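Local coordinates for protein methyltransferase (Pyrococcus horikoshii, PDB 1IXK) that probably methylates cytosine at carbon 5 in RNA, likely tRNA, with S-adenosyl-L-methionine as methyl donor, at residues 189-194 with 240-245; 253-258 with 306-311. All coordinates share one frame; numbering follows the deposited sequence.

Contact 1 of 2, residues 189-194 with 240-245; sequences DKILLD and GILVYS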
loop_
_atom_site.group_PDB
_atom_site.type_symbol
_atom_site.label_atom_id
_atom_site.label_comp_id
_atom_site.label_asym_id
_atom_site.label_seq_id
_atom_site.Cartn_x
_atom_site.Cartn_y
_atom_site.Cartn_z
ATOM N N ASP A 189 16.290 0.258 10.096
ATOM C CA ASP A 189 16.480 -1.066 9.510
ATOM C C ASP A 189 15.495 -1.222 8.356
ATOM O O ASP A 189 15.826 -1.793 7.317
ATOM C CB ASP A 189 16.169 -2.181 10.524
ATOM C CG ASP A 189 17.166 -2.246 11.659
ATOM O OD1 ASP A 189 18.379 -2.337 11.378
ATOM O OD2 ASP A 189 16.732 -2.224 12.830
ATOM N N LYS A 190 14.276 -0.726 8.560
ATOM C CA LYS A 190 13.205 -0.845 7.567
ATOM C C LYS A 190 12.379 0.433 7.460
ATOM O O LYS A 190 12.137 1.111 8.462
ATOM C CB LYS A 190 12.248 -1.975 7.961
ATOM C CG LYS A 190 12.864 -3.351 8.127
ATOM C CD LYS A 190 13.206 -3.967 6.801
ATOM C CE LYS A 190 13.110 -5.486 6.864
ATOM N NZ LYS A 190 13.906 -6.074 7.965
ATOM N N ILE A 191 11.940 0.746 6.245
ATOM C CA ILE A 191 11.112 1.925 6.015
ATOM C C ILE A 191 9.925 1.595 5.120
ATOM O O ILE A 191 10.077 0.955 4.083
ATOM C CB ILE A 191 11.921 3.064 5.357
ATOM C CG1 ILE A 191 13.013 3.527 6.322
ATOM C CG2 ILE A 191 10.987 4.228 4.979
ATOM C CD1 ILE A 191 13.833 4.673 5.823
ATOM N N LEU A 192 8.739 2.021 5.539
ATOM C CA LEU A 192 7.533 1.799 4.755
ATOM C C LEU A 192 7.129 3.149 4.169
ATOM O O LEU A 192 6.815 4.078 4.909
ATOM C CB LEU A 192 6.394 1.264 5.633
ATOM C CG LEU A 192 5.141 0.799 4.874
ATOM C CD1 LEU A 192 5.484 -0.451 4.056
ATOM C CD2 LEU A 192 4.012 0.486 5.856
ATOM N N LEU A 193 7.170 3.259 2.844
ATOM C CA LEU A 193 6.783 4.491 2.165
ATOM C C LEU A 193 5.540 4.176 1.360
ATOM O O LEU A 193 5.608 3.859 0.165
ATOM C CB LEU A 193 7.902 4.986 1.245
ATOM C CG LEU A 193 7.602 6.215 0.381
ATOM C CD1 LEU A 193 6.963 7.332 1.221
ATOM C CD2 LEU A 193 8.898 6.688 -0.249
ATOM N N ASP A 194 4.403 4.249 2.043
ATOM C CA ASP A 194 3.107 3.957 1.458
ATOM C C ASP A 194 2.312 5.233 1.236
ATOM O O ASP A 194 2.058 5.986 2.174
ATOM C CB ASP A 194 2.324 3.016 2.378
ATOM C CG ASP A 194 2.335 3.474 3.836
ATOM O OD1 ASP A 194 1.278 3.380 4.496
ATOM O OD2 ASP A 194 3.398 3.917 4.330
ATOM N N GLY A 240 19.728 -1.914 4.508
ATOM C CA GLY A 240 18.358 -1.730 4.962
ATOM C C GLY A 240 17.351 -1.874 3.834
ATOM O O GLY A 240 17.712 -1.791 2.659
ATOM N N ILE A 241 16.082 -2.073 4.188
ATOM C CA ILE A 241 15.027 -2.255 3.197
ATOM C C ILE A 241 13.951 -1.178 3.262
ATOM O O ILE A 241 13.521 -0.775 4.348
ATOM C CB ILE A 241 14.314 -3.619 3.394
ATOM C CG1 ILE A 241 15.341 -4.753 3.441
ATOM C CG2 ILE A 241 13.280 -3.842 2.277
ATOM C CD1 ILE A 241 16.099 -4.962 2.156
ATOM N N LEU A 242 13.516 -0.716 2.094
ATOM C CA LEU A 242 12.445 0.268 2.017
ATOM C C LEU A 242 11.421 -0.271 1.034
ATOM O O LEU A 242 11.776 -0.736 -0.052
ATOM C CB LEU A 242 12.962 1.632 1.534
ATOM C CG LEU A 242 11.909 2.755 1.470
ATOM C CD1 LEU A 242 12.575 4.105 1.694
ATOM C CD2 LEU A 242 11.169 2.725 0.137
ATOM N N VAL A 243 10.153 -0.251 1.425
ATOM C CA VAL A 243 9.107 -0.710 0.530
ATOM C C VAL A 243 8.328 0.523 0.118
ATOM O O VAL A 243 7.876 1.303 0.958
ATOM C CB VAL A 243 8.177 -1.750 1.198
ATOM C CG1 VAL A 243 6.910 -1.923 0.366
ATOM C CG2 VAL A 243 8.904 -3.081 1.300
ATOM N N TYR A 244 8.220 0.696 -1.190
ATOM C CA TYR A 244 7.546 1.823 -1.808
ATOM C C TYR A 244 6.258 1.347 -2.453
ATOM O O TYR A 244 6.262 0.388 -3.219
ATOM C CB TYR A 244 8.476 2.420 -2.868
ATOM C CG TYR A 244 7.897 3.550 -3.690
ATOM C CD1 TYR A 244 7.069 3.299 -4.784
ATOM C CD2 TYR A 244 8.213 4.870 -3.391
ATOM C CE1 TYR A 244 6.575 4.344 -5.570
ATOM C CE2 TYR A 244 7.723 5.924 -4.163
ATOM C CZ TYR A 244 6.912 5.655 -5.249
ATOM O OH TYR A 244 6.464 6.701 -6.021
ATOM N N SER A 245 5.150 2.011 -2.145
ATOM C CA SER A 245 3.883 1.610 -2.732
ATOM C C SER A 245 2.962 2.794 -2.960
ATOM O O SER A 245 3.055 3.811 -2.265
ATOM C CB SER A 245 3.178 0.582 -1.834
ATOM O OG SER A 245 2.821 1.136 -0.577
HETATM O O HOH W 1 4.661 6.000 -1.695
#
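Leu193, Ile191 and Ile241 bury the most surface where strands 190-194 and 240-245 run parallel in strict register, their axes 4.7 Å apart. Leu193 turns CG anti to its backbone N (chi1 175°), as does Tyr244, which lays the two side chains alongside each other; Leu193 CD2 meets Tyr244 CD2 at 3.7 Å, and the branched leucine fills the buried face beneath helix 215-235. On the same face the beta-branched Ile191, at home in an extended chain, sets CG2 3.7 Å from Leu242 CD1. The opposite face pairs Ile241 with Lys190, long enough at this partly exposed end to rest CD 3.6 Å from Ile241 CB and still carry its charge out, NZ forming a salt bridge with Glu120 OE1. Ile241 N to Asp189 O, 3.2 Å, opens the hydrogen-bond ladder. Ile191 then bonds both ways, N to Ile241 O and O from Val243 N, both at 2.9 Å; Leu193 repeats this with Val243 O and Ser245 N. A water donates to Leu193 O and Ser245 O near Asp194, predicted to bind S-adenosyl-L-methionine. In this Rossmann-like methyltransferase sheet strand 121-124 flanks 189-194, strand 307-314 flanks 240-245, and helix 105-114 packs against Lys190, Leu192 and Val243.

Contact 2 of 2, residues 253-258 with 306-311; sequences ENEFVI and GFFIAK
Asn254 lays its side chain over one face of the Phe308 ring, the closest approach of segments 253-258 and 306-311, 3.3 Å between Asn254 CG and Phe308 CG. Phe308 holds CG anti to its backbone N (chi1 173°), which carries the ring out to the helix. Asn254 CB sits over the ring centre in a CH-pi contact, 3.4 Å from the centroid. The two side chains point opposite ways as they overlap, and the amide, stacked at 13° to the ring plane, lies over the CB-CG end of Phe308: OD1 is 3.4 Å from Phe308 CD2, and ND2 is 3.4 Å from Phe308 CB. A flat amide suits this place, since it can stack here while its polar ends bond beyond it: OD1 accepts from Thr246 OG1 and ND2 donates to Ser248 O.

Asn254 is the N-cap residue of helix 255-264, although its side chain makes no capping bond; its backbone O accepts from Ile258 N in the first turn. This helix packs across the face of the methyltransferase sheet that carries Phe308 and Ala310, where Tyr244 also lies.

Apolar contacts continue along the helix. Ile258 CG1 comes to the edge of the Phe308 ring, in its plane, 3.6 Å from CZ, and Ile258 CD1 reaches Ala310 CB at 3.9 Å, where a small methyl leaves room for the branched chain.

The charged neighbour is Glu255, whose OE2 makes an oblique van der Waals contact with Phe308 CE1, carboxylate and ring planes 50° apart; its charge is held by Arg296 NE, and OE2 also accepts from Leu279 N.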
loop_
_atom_site.group_PDB
_atom_site.type_symbol
_atom_site.label_atom_id
_atom_site.label_comp_id
_atom_site.label_asym_id
_atom_site.label_seq_id
_atom_site.Cartn_x
_atom_site.Cartn_y
_atom_site.Cartn_z
ATOM N N GLU A 253 4.313 8.095 -11.265
ATOM C CA GLU A 253 4.330 7.995 -9.809
ATOM C C GLU A 253 4.859 6.640 -9.357
ATOM O O GLU A 253 5.076 6.420 -8.161
ATOM C CB GLU A 253 2.914 8.168 -9.241
ATOM C CG GLU A 253 2.226 9.472 -9.588
ATOM C CD GLU A 253 0.777 9.484 -9.130
ATOM O OE1 GLU A 253 0.532 9.539 -7.907
ATOM O OE2 GLU A 253 -0.115 9.419 -9.998
ATOM N N ASN A 254 5.061 5.735 -10.311
ATOM C CA ASN A 254 5.524 4.386 -9.998
ATOM C C ASN A 254 6.885 4.024 -10.602
ATOM O O ASN A 254 7.937 4.317 -10.019
ATOM C CB ASN A 254 4.477 3.361 -10.460
ATOM C CG ASN A 254 3.136 3.529 -9.755
ATOM O OD1 ASN A 254 3.077 3.988 -8.615
ATOM N ND2 ASN A 254 2.059 3.131 -10.423
ATOM N N GLU A 255 6.853 3.375 -11.761
ATOM C CA GLU A 255 8.072 2.957 -12.453
ATOM C C GLU A 255 9.094 4.074 -12.661
ATOM O O GLU A 255 10.298 3.858 -12.511
ATOM C CB GLU A 255 7.721 2.339 -13.810
ATOM C CG GLU A 255 7.057 0.962 -13.718
ATOM C CD GLU A 255 5.544 1.011 -13.559
ATOM O OE1 GLU A 255 4.976 2.114 -13.420
ATOM O OE2 GLU A 255 4.922 -0.073 -13.574
ATOM N N PHE A 256 8.620 5.261 -13.025
ATOM C CA PHE A 256 9.513 6.404 -13.254
ATOM C C PHE A 256 10.263 6.799 -11.982
ATOM O O PHE A 256 11.443 7.160 -12.025
ATOM C CB PHE A 256 8.720 7.616 -13.746
ATOM C CG PHE A 256 8.324 7.551 -15.196
ATOM C CD1 PHE A 256 8.376 6.355 -15.904
ATOM C CD2 PHE A 256 7.861 8.691 -15.846
ATOM C CE1 PHE A 256 7.973 6.293 -17.241
ATOM C CE2 PHE A 256 7.454 8.641 -17.178
ATOM C CZ PHE A 256 7.509 7.436 -17.875
ATOM N N VAL A 257 9.570 6.751 -10.851
ATOM C CA VAL A 257 10.187 7.108 -9.581
ATOM C C VAL A 257 11.205 6.047 -9.194
ATOM O O VAL A 257 12.297 6.368 -8.716
ATOM C CB VAL A 257 9.133 7.229 -8.462
ATOM C CG1 VAL A 257 9.814 7.510 -7.128
ATOM C CG2 VAL A 257 8.149 8.336 -8.799
ATOM N N ILE A 258 10.847 4.782 -9.403
ATOM C CA ILE A 258 11.751 3.682 -9.078
ATOM C C ILE A 258 12.990 3.709 -9.987
ATOM O O ILE A 258 14.106 3.493 -9.517
ATOM C CB ILE A 258 11.032 2.314 -9.194
ATOM C CG1 ILE A 258 9.856 2.277 -8.212
ATOM C CG2 ILE A 258 11.990 1.172 -8.858
ATOM C CD1 ILE A 258 10.246 2.639 -6.800
ATOM N N GLY A 306 -6.049 0.088 -8.219
ATOM C CA GLY A 306 -4.814 -0.005 -8.981
ATOM C C GLY A 306 -3.733 0.119 -7.923
ATOM O O GLY A 306 -3.808 1.008 -7.082
ATOM N N PHE A 307 -2.725 -0.745 -7.967
ATOM C CA PHE A 307 -1.686 -0.748 -6.939
ATOM C C PHE A 307 -0.291 -1.001 -7.530
ATOM O O PHE A 307 -0.156 -1.687 -8.535
ATOM C CB PHE A 307 -2.051 -1.855 -5.939
ATOM C CG PHE A 307 -1.125 -1.981 -4.772
ATOM C CD1 PHE A 307 -1.239 -1.132 -3.677
ATOM C CD2 PHE A 307 -0.163 -2.988 -4.745
ATOM C CE1 PHE A 307 -0.416 -1.293 -2.560
ATOM C CE2 PHE A 307 0.661 -3.156 -3.640
ATOM C CZ PHE A 307 0.536 -2.304 -2.544
ATOM N N PHE A 308 0.733 -0.437 -6.898
ATOM C CA PHE A 308 2.120 -0.604 -7.341
ATOM C C PHE A 308 2.977 -0.766 -6.102
ATOM O O PHE A 308 2.793 -0.051 -5.117
ATOM C CB PHE A 308 2.600 0.637 -8.105
ATOM C CG PHE A 308 4.062 0.609 -8.458
ATOM C CD1 PHE A 308 4.514 -0.108 -9.564
ATOM C CD2 PHE A 308 4.993 1.313 -7.688
ATOM C CE1 PHE A 308 5.870 -0.123 -9.904
ATOM C CE2 PHE A 308 6.355 1.302 -8.019
ATOM C CZ PHE A 308 6.790 0.581 -9.133
ATOM N N ILE A 309 3.923 -1.695 -6.146
ATOM C CA ILE A 309 4.789 -1.901 -5.002
ATOM C C ILE A 309 6.178 -2.340 -5.437
ATOM O O ILE A 309 6.319 -3.143 -6.356
ATOM C CB ILE A 309 4.212 -2.972 -4.038
ATOM C CG1 ILE A 309 5.149 -3.138 -2.835
ATOM C CG2 ILE A 309 4.034 -4.297 -4.772
ATOM C CD1 ILE A 309 4.590 -4.037 -1.728
ATOM N N ALA A 310 7.195 -1.809 -4.762
ATOM C CA ALA A 310 8.581 -2.155 -5.056
ATOM C C ALA A 310 9.345 -2.334 -3.754
ATOM O O ALA A 310 9.138 -1.586 -2.795
ATOM C CB ALA A 310 9.235 -1.067 -5.894
ATOM N N LYS A 311 10.230 -3.327 -3.720
ATOM C CA LYS A 311 11.025 -3.592 -2.528
ATOM C C LYS A 311 12.468 -3.210 -2.832
ATOM O O LYS A 311 13.126 -3.817 -3.681
ATOM C CB LYS A 311 10.923 -5.069 -2.146
ATOM C CG LYS A 311 11.617 -5.416 -0.847
ATOM C CD LYS A 311 11.161 -6.786 -0.365
ATOM C CE LYS A 311 11.856 -7.177 0.919
ATOM N NZ LYS A 311 11.161 -8.328 1.572
#

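How the contacts relate
Both segments of contact 1 precede those of contact 2 in the chain, and strand 240-246 leads on through a loop to helix 255-264. Their centres lie about 12 Å apart within the same RsmB/F family region. Strand 240-246 is the common element: it pairs in parallel with 188-194 and antiparallel with 307-314, so contact 1 joins sheet strands whereas contact 2 packs a helix on the sheet. Tyr244 ties them directly, its OH 2.6 Å from Glu253 O and its O 2.8 Å from Ala310 N, both probable hydrogen bonds. The predicted nucleophile Cys247 follows this strand, and one end of each contact comes near its side chain, that of Ser245 within about 7 Å and that of Phe308 within about 8 Å.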